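Zinc peptidase (PDB 2GU1) cleaves the peptide cross-links between peptidoglycan strands as a zinc-dependent DD-endopeptidase, probably so that new glycans can be inserted and the cell wall can expand. Local coordinates at residues F111-S114 with A115-G119; D46-Q49 with P50-L54. All blocks are in the same frame, centred on the assembly; numbering follows the deposited sequence.

Contact 1: F111-S114 with A115-G119; sequences FSVS and ARRVG
One face of the F111 ring carries the methyl of A115, whose CB stands 4.2 Å from the ring centroid and 21° off the ring normal. This is a CH-pi contact displaced toward the rim, where CE1 and CZ lie. The ring reaches that place because CG is anti to the backbone N (chi1 168°). F111 also meets F172 and F148 edge-to-face and rests on I128 of helix 122-132, so the aromatic end is buried between that helix and the sheet.

The other flat group, the R117 guanidinium, is approached obliquely by a methyl of V113: CG1 is 3.5 Å from NE. The two side chains run side by side in the same direction, one turn apart, on an exposed flank.

Four backbone bonds fix this spacing. A115 N donates to F111 O at 2.7 Å, and R117 N to V113 O at 2.9 Å with an N-H...O angle of 157°. R116 N bonds S112 O likewise, whereas V118 N to S114 O, the last of the four, is longer, 3.2 Å, and more bent. The hydroxyl of S114 turns out of the helix to bond E106 O, tying it to strand 97-106.

At the C-terminal end G119, at positive phi and with its N donating to R116 O at 3.1 Å, ends the short helix 111-117 in a Schellman motif.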
loop_
_atom_site.group_PDB
_atom_site.type_symbol
_atom_site.label_atom_id
_atom_site.label_comp_id
_atom_site.label_asym_id
_atom_site.label_seq_id
_atom_site.Cartn_x
_atom_site.Cartn_y
_atom_site.Cartn_z
ATOM N N PHE A 111 -22.471 -11.982 12.425
ATOM C CA PHE A 111 -21.373 -12.413 11.566
ATOM C C PHE A 111 -20.021 -11.942 12.099
ATOM O O PHE A 111 -19.088 -12.733 12.221
ATOM C CB PHE A 111 -21.541 -11.894 10.134
ATOM C CG PHE A 111 -20.302 -12.063 9.290
ATOM C CD1 PHE A 111 -19.811 -13.335 8.998
ATOM C CD2 PHE A 111 -19.596 -10.951 8.841
ATOM C CE1 PHE A 111 -18.630 -13.496 8.273
ATOM C CE2 PHE A 111 -18.416 -11.102 8.116
ATOM C CZ PHE A 111 -17.931 -12.375 7.832
ATOM N N SER A 112 -19.919 -10.655 12.415
ATOM C CA SER A 112 -18.663 -10.095 12.913
ATOM C C SER A 112 -18.116 -10.816 14.140
ATOM O O SER A 112 -16.934 -11.161 14.188
ATOM C CB SER A 112 -18.832 -8.609 13.227
ATOM O OG SER A 112 -19.057 -7.871 12.039
ATOM N N VAL A 113 -18.978 -11.045 15.124
ATOM C CA VAL A 113 -18.580 -11.719 16.355
ATOM C C VAL A 113 -18.142 -13.151 16.085
ATOM O O VAL A 113 -17.081 -13.585 16.538
ATOM C CB VAL A 113 -19.739 -11.737 17.374
ATOM C CG1 VAL A 113 -19.329 -12.500 18.620
ATOM C CG2 VAL A 113 -20.134 -10.314 17.730
ATOM N N SER A 114 -18.973 -13.876 15.343
ATOM C CA SER A 114 -18.694 -15.262 14.996
ATOM C C SER A 114 -17.430 -15.392 14.144
ATOM O O SER A 114 -16.684 -16.364 14.270
ATOM C CB SER A 114 -19.886 -15.857 14.246
ATOM O OG SER A 114 -19.652 -17.212 13.912
ATOM N N ALA A 115 -17.199 -14.407 13.279
ATOM C CA ALA A 115 -16.028 -14.397 12.403
ATOM C C ALA A 115 -14.755 -14.192 13.224
ATOM O O ALA A 115 -13.732 -14.841 12.983
ATOM C CB ALA A 115 -16.164 -13.287 11.354
ATOM N N ARG A 116 -14.823 -13.279 14.190
ATOM C CA ARG A 116 -13.681 -13.001 15.053
ATOM C C ARG A 116 -13.392 -14.211 15.942
ATOM O O ARG A 116 -12.235 -14.576 16.156
ATOM C CB ARG A 116 -13.953 -11.766 15.927
ATOM C CG ARG A 116 -13.954 -10.426 15.184
ATOM C CD ARG A 116 -12.614 -10.148 14.512
ATOM N NE ARG A 116 -11.494 -10.224 15.449
ATOM C CZ ARG A 116 -11.108 -9.228 16.240
ATOM N NH1 ARG A 116 -11.747 -8.071 16.206
ATOM N NH2 ARG A 116 -10.089 -9.391 17.073
ATOM N N ARG A 117 -14.444 -14.843 16.452
ATOM C CA ARG A 117 -14.271 -16.005 17.321
ATOM C C ARG A 117 -13.611 -17.191 16.624
ATOM O O ARG A 117 -12.930 -17.996 17.272
ATOM C CB ARG A 117 -15.619 -16.436 17.905
ATOM C CG ARG A 117 -16.222 -15.400 18.837
ATOM C CD ARG A 117 -17.376 -15.957 19.653
ATOM N NE ARG A 117 -17.882 -14.953 20.586
ATOM C CZ ARG A 117 -18.769 -15.193 21.546
ATOM N NH1 ARG A 117 -19.261 -16.415 21.714
ATOM N NH2 ARG A 117 -19.159 -14.207 22.346
ATOM N N VAL A 118 -13.797 -17.299 15.311
ATOM C CA VAL A 118 -13.213 -18.406 14.565
ATOM C C VAL A 118 -11.805 -18.113 14.028
ATOM O O VAL A 118 -11.205 -18.959 13.362
ATOM C CB VAL A 118 -14.130 -18.840 13.392
ATOM C CG1 VAL A 118 -13.978 -17.884 12.213
ATOM C CG2 VAL A 118 -13.806 -20.264 12.982
ATOM N N GLY A 119 -11.275 -16.923 14.300
ATOM C CA GLY A 119 -9.926 -16.623 13.843
ATOM C C GLY A 119 -9.700 -15.450 12.903
ATOM O O GLY A 119 -8.571 -14.989 12.752
#

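Contact 2: D46-Q49 with P50-L54; sequences DMIQ and PGEEL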
loop_
_atom_site.group_PDB
_atom_site.type_symbol
_atom_site.label_atom_id
_atom_site.label_comp_id
_atom_site.label_asym_id
_atom_site.label_seq_id
_atom_site.Cartn_x
_atom_site.Cartn_y
_atom_site.Cartn_z
ATOM N N ASP A 46 8.109 5.236 5.527
ATOM C CA ASP A 46 7.033 5.994 6.163
ATOM C C ASP A 46 5.985 5.066 6.779
ATOM O O ASP A 46 5.222 5.472 7.658
ATOM C CB ASP A 46 6.343 6.903 5.149
ATOM C CG ASP A 46 6.919 8.297 5.126
ATOM O OD1 ASP A 46 6.360 9.141 4.408
ATOM O OD2 ASP A 46 7.922 8.556 5.820
ATOM N N MET A 47 5.948 3.824 6.321
ATOM C CA MET A 47 4.966 2.876 6.827
ATOM C C MET A 47 5.499 1.878 7.855
ATOM O O MET A 47 4.907 0.816 8.025
ATOM C CB MET A 47 4.329 2.110 5.662
ATOM C CG MET A 47 5.280 1.186 4.908
ATOM S SD MET A 47 4.474 0.233 3.582
ATOM C CE MET A 47 4.738 1.302 2.165
ATOM N N ILE A 48 6.599 2.208 8.540
ATOM C CA ILE A 48 7.148 1.287 9.540
ATOM C C ILE A 48 6.123 1.037 10.631
ATOM O O ILE A 48 5.508 1.968 11.147
ATOM C CB ILE A 48 8.437 1.816 10.203
ATOM C CG1 ILE A 48 8.172 3.170 10.865
ATOM C CG2 ILE A 48 9.540 1.889 9.180
ATOM C CD1 ILE A 48 9.306 3.662 11.743
ATOM N N GLN A 49 5.965 -0.228 10.991
ATOM C CA GLN A 49 5.001 -0.637 12.001
ATOM C C GLN A 49 5.683 -1.336 13.176
ATOM O O GLN A 49 6.733 -1.962 13.013
ATOM C CB GLN A 49 3.988 -1.602 11.379
ATOM C CG GLN A 49 3.188 -1.033 10.213
ATOM C CD GLN A 49 2.178 -0.001 10.653
ATOM O OE1 GLN A 49 1.355 -0.267 11.528
ATOM N NE2 GLN A 49 2.226 1.184 10.046
ATOM N N PRO A 50 5.080 -1.244 14.374
ATOM C CA PRO A 50 5.639 -1.882 15.570
ATOM C C PRO A 50 5.819 -3.364 15.282
ATOM O O PRO A 50 4.930 -4.001 14.712
ATOM C CB PRO A 50 4.564 -1.638 16.626
ATOM C CG PRO A 50 3.959 -0.336 16.196
ATOM C CD PRO A 50 3.845 -0.506 14.699
ATOM N N GLY A 51 6.961 -3.916 15.673
ATOM C CA GLY A 51 7.204 -5.324 15.426
ATOM C C GLY A 51 8.159 -5.574 14.272
ATOM O O GLY A 51 8.808 -6.621 14.215
ATOM N N GLU A 52 8.234 -4.633 13.333
ATOM C CA GLU A 52 9.144 -4.794 12.209
ATOM C C GLU A 52 10.521 -4.480 12.772
ATOM O O GLU A 52 10.635 -3.977 13.888
ATOM C CB GLU A 52 8.773 -3.835 11.070
ATOM C CG GLU A 52 7.355 -4.049 10.556
ATOM C CD GLU A 52 6.999 -3.124 9.409
ATOM O OE1 GLU A 52 7.419 -1.952 9.440
ATOM O OE2 GLU A 52 6.284 -3.565 8.487
ATOM N N GLU A 53 11.565 -4.768 12.011
ATOM C CA GLU A 53 12.912 -4.533 12.500
ATOM C C GLU A 53 13.781 -3.760 11.536
ATOM O O GLU A 53 13.689 -3.941 10.321
ATOM C CB GLU A 53 13.612 -5.863 12.782
ATOM C CG GLU A 53 12.938 -6.743 13.814
ATOM C CD GLU A 53 13.649 -8.077 13.957
ATOM O OE1 GLU A 53 14.863 -8.068 14.254
ATOM O OE2 GLU A 53 12.999 -9.128 13.764
ATOM N N LEU A 54 14.627 -2.901 12.099
ATOM C CA LEU A 54 15.577 -2.136 11.314
ATOM C C LEU A 54 16.947 -2.650 11.736
ATOM O O LEU A 54 17.205 -2.893 12.917
ATOM C CB LEU A 54 15.459 -0.637 11.602
ATOM C CG LEU A 54 14.206 0.104 11.126
ATOM C CD1 LEU A 54 14.296 1.574 11.531
ATOM C CD2 LEU A 54 14.068 -0.016 9.616
#
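Between Q49 and E52 the chain reverses in a type II beta turn, closed by E52 N donating to Q49 O at 3.1 Å. The turn leads into strand 53-58 of the LysM-like domain. Its third position is held by G51 at a positive phi of 104°, where a CB would run into the carbonyl O of P50.

A side chain answers the backbone bond. E52 folds back across the turn, CG anti to its own carbonyl carbon (chi1 -59°) and the chain extended beyond it, which carries the carboxylate to the N-H of Q49. OE1 accepts from Q49 N at 2.7 Å, with a nearly straight N-H...O angle. The donor stands well above the carboxylate plane. Q49 and E52 are therefore joined by two bonds of opposite sense, backbone to backbone and backbone to carboxylate. The same OE1 is hydrogen-bonded to Y69 OH of strand 64-70, which ties the turn to the sheet, and it lies 3.3 Å from I48 CA.

I48 is buried and packs against Y69 and I21 of helix 18-24. On the exposed side, the side chains of Q49 and P50 cross at a slant. The Q49 chain bends at chi2 and doubles back along the preceding residues, where its amide NE2 makes a weak bond of 3.4 Å to M47 O.

In the fold
Contact 2 comes first along the chain, in the LysM-like domain, and contact 1 follows in the Csd3-type second domain; they share no helix, strand or sheet. Their centres are 28 Å apart, and the nearest atoms, about 16 Å apart, do not touch. Residues 46-54 lead into the second strand of the five-stranded antiparallel sheet that runs from 8-11 to 87-93. Residues 111-119 cover helix 111-117 and the turn that ends it, following strand 97-106, an outermost strand of the second five-stranded sheet. Both lie away from the zinc site of H232, D236 and H313, so each is local architecture of its own domain, although D46 OD1 bonds Y265 OH within the M23 peptidase domain.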